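Side-chain contacts in DUF5751 domain-containing protein (Sulfolobus tokodaii, PDB 2RBG), which is of unknown function, an archaeal member of the DUF5751 family that folds around a five-stranded parallel beta-sheet: residues 12-15 and 16-19; 20-23 and 24-28. One frame throughout, in Å; residues are numbered along the deposited sequence.

Contact 1: residues 12-15 and 16-19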
loop_
_atom_site.group_PDB
_atom_site.type_symbol
_atom_site.label_atom_id
_atom_site.label_comp_id
_atom_site.label_asym_id
_atom_site.label_seq_id
_atom_site.Cartn_x
_atom_site.Cartn_y
_atom_site.Cartn_z
ATOM N N VAL A 12 -10.342 12.495 -0.695
ATOM C CA VAL A 12 -10.504 11.951 -2.038
ATOM C C VAL A 12 -11.595 12.714 -2.771
ATOM O O VAL A 12 -12.360 13.459 -2.159
ATOM C CB VAL A 12 -10.920 10.456 -2.010
ATOM C CG1 VAL A 12 -9.819 9.616 -1.386
ATOM C CG2 VAL A 12 -12.228 10.288 -1.241
ATOM N N ASN A 13 -11.657 12.526 -4.085
ATOM C CA ASN A 13 -12.681 13.164 -4.899
ATOM C C ASN A 13 -13.993 12.466 -4.549
ATOM O O ASN A 13 -13.985 11.324 -4.089
ATOM C CB ASN A 13 -12.362 12.987 -6.386
ATOM C CG ASN A 13 -11.099 13.718 -6.801
ATOM O OD1 ASN A 13 -11.004 14.940 -6.671
ATOM N ND2 ASN A 13 -10.122 12.972 -7.308
ATOM N N ASN A 14 -15.115 13.142 -4.768
ATOM C CA ASN A 14 -16.421 12.576 -4.440
ATOM C C ASN A 14 -16.709 11.195 -5.025
ATOM O O ASN A 14 -17.354 10.370 -4.380
ATOM C CB ASN A 14 -17.541 13.527 -4.869
ATOM C CG ASN A 14 -17.413 14.895 -4.241
ATOM O OD1 ASN A 14 -16.933 15.032 -3.118
ATOM N ND2 ASN A 14 -17.860 15.919 -4.959
ATOM N N ASP A 15 -16.237 10.940 -6.240
ATOM C CA ASP A 15 -16.490 9.657 -6.887
ATOM C C ASP A 15 -15.763 8.492 -6.218
ATOM O O ASP A 15 -16.044 7.333 -6.516
ATOM C CB ASP A 15 -16.094 9.725 -8.365
ATOM C CG ASP A 15 -14.594 9.681 -8.571
ATOM O OD1 ASP A 15 -13.866 10.344 -7.802
ATOM O OD2 ASP A 15 -14.140 8.988 -9.508
ATOM N N ASN A 16 -14.838 8.799 -5.313
ATOM C CA ASN A 16 -14.073 7.762 -4.625
ATOM C C ASN A 16 -14.544 7.405 -3.216
ATOM O O ASN A 16 -14.050 6.444 -2.632
ATOM C CB ASN A 16 -12.592 8.154 -4.551
ATOM C CG ASN A 16 -11.823 7.790 -5.805
ATOM O OD1 ASN A 16 -11.970 6.690 -6.337
ATOM N ND2 ASN A 16 -10.983 8.707 -6.270
ATOM N N PHE A 17 -15.494 8.155 -2.667
ATOM C CA PHE A 17 -15.958 7.877 -1.308
ATOM C C PHE A 17 -16.465 6.461 -1.063
ATOM O O PHE A 17 -16.059 5.813 -0.101
ATOM C CB PHE A 17 -17.037 8.881 -0.884
ATOM C CG PHE A 17 -16.496 10.229 -0.509
ATOM C CD1 PHE A 17 -15.472 10.343 0.428
ATOM C CD2 PHE A 17 -17.005 11.386 -1.091
ATOM C CE1 PHE A 17 -14.961 11.592 0.780
ATOM C CE2 PHE A 17 -16.501 12.637 -0.747
ATOM C CZ PHE A 17 -15.478 12.742 0.190
ATOM N N GLU A 18 -17.351 5.974 -1.923
ATOM C CA GLU A 18 -17.887 4.634 -1.738
ATOM C C GLU A 18 -16.796 3.572 -1.660
ATOM O O GLU A 18 -16.779 2.765 -0.731
ATOM C CB GLU A 18 -18.877 4.298 -2.859
ATOM C CG GLU A 18 -20.151 5.127 -2.796
ATOM C CD GLU A 18 -21.157 4.757 -3.869
ATOM O OE1 GLU A 18 -21.594 3.587 -3.906
ATOM O OE2 GLU A 18 -21.512 5.642 -4.675
ATOM N N ASN A 19 -15.878 3.582 -2.622
ATOM C CA ASN A 19 -14.798 2.599 -2.642
ATOM C C ASN A 19 -13.842 2.741 -1.462
ATOM O O ASN A 19 -13.447 1.744 -0.853
ATOM C CB ASN A 19 -14.002 2.692 -3.948
ATOM C CG ASN A 19 -14.827 2.320 -5.164
ATOM O OD1 ASN A 19 -15.585 1.350 -5.143
ATOM N ND2 ASN A 19 -14.670 3.082 -6.241
HETATM O O HOH W 1 -18.366 7.936 -4.099
HETATM O O HOH W 2 -16.249 5.029 -5.104
#
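Val12 and Asn13 meet Asn16 and Phe17 in the turn that carries the chain from strand 6-11 into helix 17-31, the first loop of a beta-alpha-beta unit in this parallel-sheet fold.

Backbone bonds close the turn. Asn16 N donates to Asn13 O over 2.9 Å. One residue on, the bond from Phe17 N to Asn14 O is weak at 3.4 Å.

Two waters carry the pattern on into the helix. Water 1 donates to Asn14 O and accepts from Glu18 N; water 2 does the same between Asp15 O and Asn19 N, so each carbonyl reaches a helix N-H four residues later through solvent.

Apolar contact gathers on the buried side. CG2 of Val12 lies 3.6 Å from Phe17 CE1, while Val12 CB rests against Asn16 CB. The other neighbours of the ring include Thr42 and, on helix 46-52, Leu49 and Leu52.

Polar side chains frame the rest. The carboxylate of Asp15 runs alongside the amide of Asn16, their planes 46° apart, but Asn16 ND2 gives its hydrogen bond to Asp95, whose OD2 also accepts from Asn13 N; one carboxylate oxygen thus ties both ends of the turn to the loop after strand 89-94. The Asn14 side chain lies beside Phe17, with CG anti to its own carbonyl carbon (chi1 -57°). Its amide is inclined 25° to the ring, and OD1 meets the ring edge at CE2, 3.4 Å away.

Contact 2: residues 20-23 and 24-28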
loop_
_atom_site.group_PDB
_atom_site.type_symbol
_atom_site.label_atom_id
_atom_site.label_comp_id
_atom_site.label_asym_id
_atom_site.label_seq_id
_atom_site.Cartn_x
_atom_site.Cartn_y
_atom_site.Cartn_z
ATOM N N TYR A 20 -13.464 3.973 -1.137
ATOM C CA TYR A 20 -12.544 4.183 -0.026
ATOM C C TYR A 20 -13.127 3.875 1.346
ATOM O O TYR A 20 -12.413 3.390 2.215
ATOM C CB TYR A 20 -11.989 5.610 -0.029
ATOM C CG TYR A 20 -10.768 5.789 -0.910
ATOM C CD1 TYR A 20 -10.868 5.718 -2.299
ATOM C CD2 TYR A 20 -9.515 6.045 -0.352
ATOM C CE1 TYR A 20 -9.750 5.905 -3.110
ATOM C CE2 TYR A 20 -8.391 6.234 -1.152
ATOM C CZ TYR A 20 -8.519 6.165 -2.536
ATOM O OH TYR A 20 -7.421 6.382 -3.339
ATOM N N PHE A 21 -14.410 4.153 1.561
ATOM C CA PHE A 21 -14.975 3.851 2.868
ATOM C C PHE A 21 -15.053 2.350 3.097
ATOM O O PHE A 21 -15.074 1.884 4.238
ATOM C CB PHE A 21 -16.342 4.512 3.053
ATOM C CG PHE A 21 -16.257 5.853 3.726
ATOM C CD1 PHE A 21 -15.815 6.970 3.023
ATOM C CD2 PHE A 21 -16.527 5.980 5.085
ATOM C CE1 PHE A 21 -15.635 8.195 3.666
ATOM C CE2 PHE A 21 -16.352 7.205 5.742
ATOM C CZ PHE A 21 -15.903 8.312 5.030
ATOM N N ARG A 22 -15.081 1.591 2.010
ATOM C CA ARG A 22 -15.102 0.144 2.127
ATOM C C ARG A 22 -13.738 -0.254 2.697
ATOM O O ARG A 22 -13.638 -1.151 3.534
ATOM C CB ARG A 22 -15.328 -0.500 0.754
ATOM C CG ARG A 22 -15.363 -2.021 0.788
ATOM C CD ARG A 22 -15.680 -2.630 -0.576
ATOM N NE ARG A 22 -17.079 -2.466 -0.971
ATOM C CZ ARG A 22 -17.619 -3.058 -2.035
ATOM N NH1 ARG A 22 -16.874 -3.846 -2.801
ATOM N NH2 ARG A 22 -18.899 -2.869 -2.333
ATOM N N LYS A 23 -12.688 0.432 2.251
ATOM C CA LYS A 23 -11.337 0.156 2.732
ATOM C C LYS A 23 -11.199 0.555 4.198
ATOM O O LYS A 23 -10.620 -0.173 5.002
ATOM C CB LYS A 23 -10.297 0.934 1.918
ATOM C CG LYS A 23 -10.147 0.507 0.467
ATOM C CD LYS A 23 -9.001 1.274 -0.195
ATOM C CE LYS A 23 -8.687 0.728 -1.575
ATOM N NZ LYS A 23 -8.228 -0.689 -1.506
ATOM N N ILE A 24 -11.728 1.726 4.540
ATOM C CA ILE A 24 -11.646 2.215 5.908
ATOM C C ILE A 24 -12.120 1.185 6.925
ATOM O O ILE A 24 -11.424 0.899 7.894
ATOM C CB ILE A 24 -12.471 3.510 6.080
ATOM C CG1 ILE A 24 -11.783 4.651 5.321
ATOM C CG2 ILE A 24 -12.618 3.853 7.567
ATOM C CD1 ILE A 24 -12.588 5.932 5.263
ATOM N N PHE A 25 -13.300 0.618 6.709
ATOM C CA PHE A 25 -13.814 -0.350 7.666
ATOM C C PHE A 25 -13.067 -1.680 7.666
ATOM O O PHE A 25 -12.988 -2.346 8.698
ATOM C CB PHE A 25 -15.321 -0.526 7.463
ATOM C CG PHE A 25 -16.119 0.667 7.928
ATOM C CD1 PHE A 25 -16.181 0.989 9.285
ATOM C CD2 PHE A 25 -16.743 1.507 7.014
ATOM C CE1 PHE A 25 -16.851 2.132 9.721
ATOM C CE2 PHE A 25 -17.415 2.655 7.438
ATOM C CZ PHE A 25 -17.467 2.967 8.796
ATOM N N LEU A 26 -12.504 -2.066 6.524
ATOM C CA LEU A 26 -11.724 -3.296 6.463
ATOM C C LEU A 26 -10.520 -3.106 7.389
ATOM O O LEU A 26 -10.179 -3.980 8.184
ATOM C CB LEU A 26 -11.216 -3.555 5.040
ATOM C CG LEU A 26 -11.902 -4.616 4.178
ATOM C CD1 LEU A 26 -13.311 -4.196 3.887
ATOM C CD2 LEU A 26 -11.139 -4.796 2.876
ATOM N N ASP A 27 -9.885 -1.944 7.286
ATOM C CA ASP A 27 -8.714 -1.650 8.097
ATOM C C ASP A 27 -9.045 -1.453 9.571
ATOM O O ASP A 27 -8.314 -1.928 10.442
ATOM C CB ASP A 27 -7.977 -0.427 7.547
ATOM C CG ASP A 27 -7.320 -0.703 6.206
ATOM O OD1 ASP A 27 -6.766 -1.812 6.038
ATOM O OD2 ASP A 27 -7.344 0.184 5.328
ATOM N N VAL A 28 -10.144 -0.761 9.859
ATOM C CA VAL A 28 -10.521 -0.551 11.253
ATOM C C VAL A 28 -10.807 -1.896 11.921
ATOM O O VAL A 28 -10.343 -2.162 13.031
ATOM C CB VAL A 28 -11.764 0.357 11.378
ATOM C CG1 VAL A 28 -12.276 0.342 12.817
ATOM C CG2 VAL A 28 -11.401 1.789 10.973
#
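Helix 17-31, the crossover helix of the beta-alpha-beta unit between strands 6-11 and 35-41, brings Phe21, Ile24 and Phe25 together on its buried side. Ile24 reaches back one turn to make a CH-pi contact: CD1 stands 3.8 Å from the centroid of the Phe21 ring, 4° off its normal. CG1 lies anti to the carbonyl carbon (chi1 -70°) and the chain then extends, carrying the methyl over the ring centre. Phe25 instead brings CE2 to the edge of the Phe21 ring, 4.2 Å from CD2. Beyond these side chains, Ile24 packs on Thr8 and Ile10, and Phe21 on Ile38 and Val40, so neighbouring strands of the sheet are covered together.

Successive helical bonds join the turns. Ile24 N binds Tyr20 O at 2.9 Å, Phe25 N binds Phe21 O at 3.3 Å and Asp27 N binds Lys23 O at 3.0 Å, whereas Leu26 N to Arg22 O is weak.

The polar ends turn to other partners: Tyr20 OH bonds Cys94 O, Asp27 OD2 bonds Tyr93 OH, and Lys23 NZ forms a salt bridge with Asp76 of the second subunit. Back on the buried side, Phe25 CD2 lies 3.3 Å from Phe21 O.

Contacts 1 and 2 are consecutive parts of one path, from the loop after strand 6-11 into helix 17-31, with their centres 12 Å apart. They touch directly where Val12 CG1 packs 3.7 Å from Tyr20 CE2, so the loop valine has one methyl on Phe17 and the other on Tyr20. The polar anchors of this region are consecutive residues: Asp95 for contact 1, and for contact 2 the backbone O of Cys94, whose side chain is disulfide-bonded to Cys122. The entrance to the helix and its first turns are thereby anchored to adjacent residues. Contact 2 alone extends to the second subunit, through Lys23.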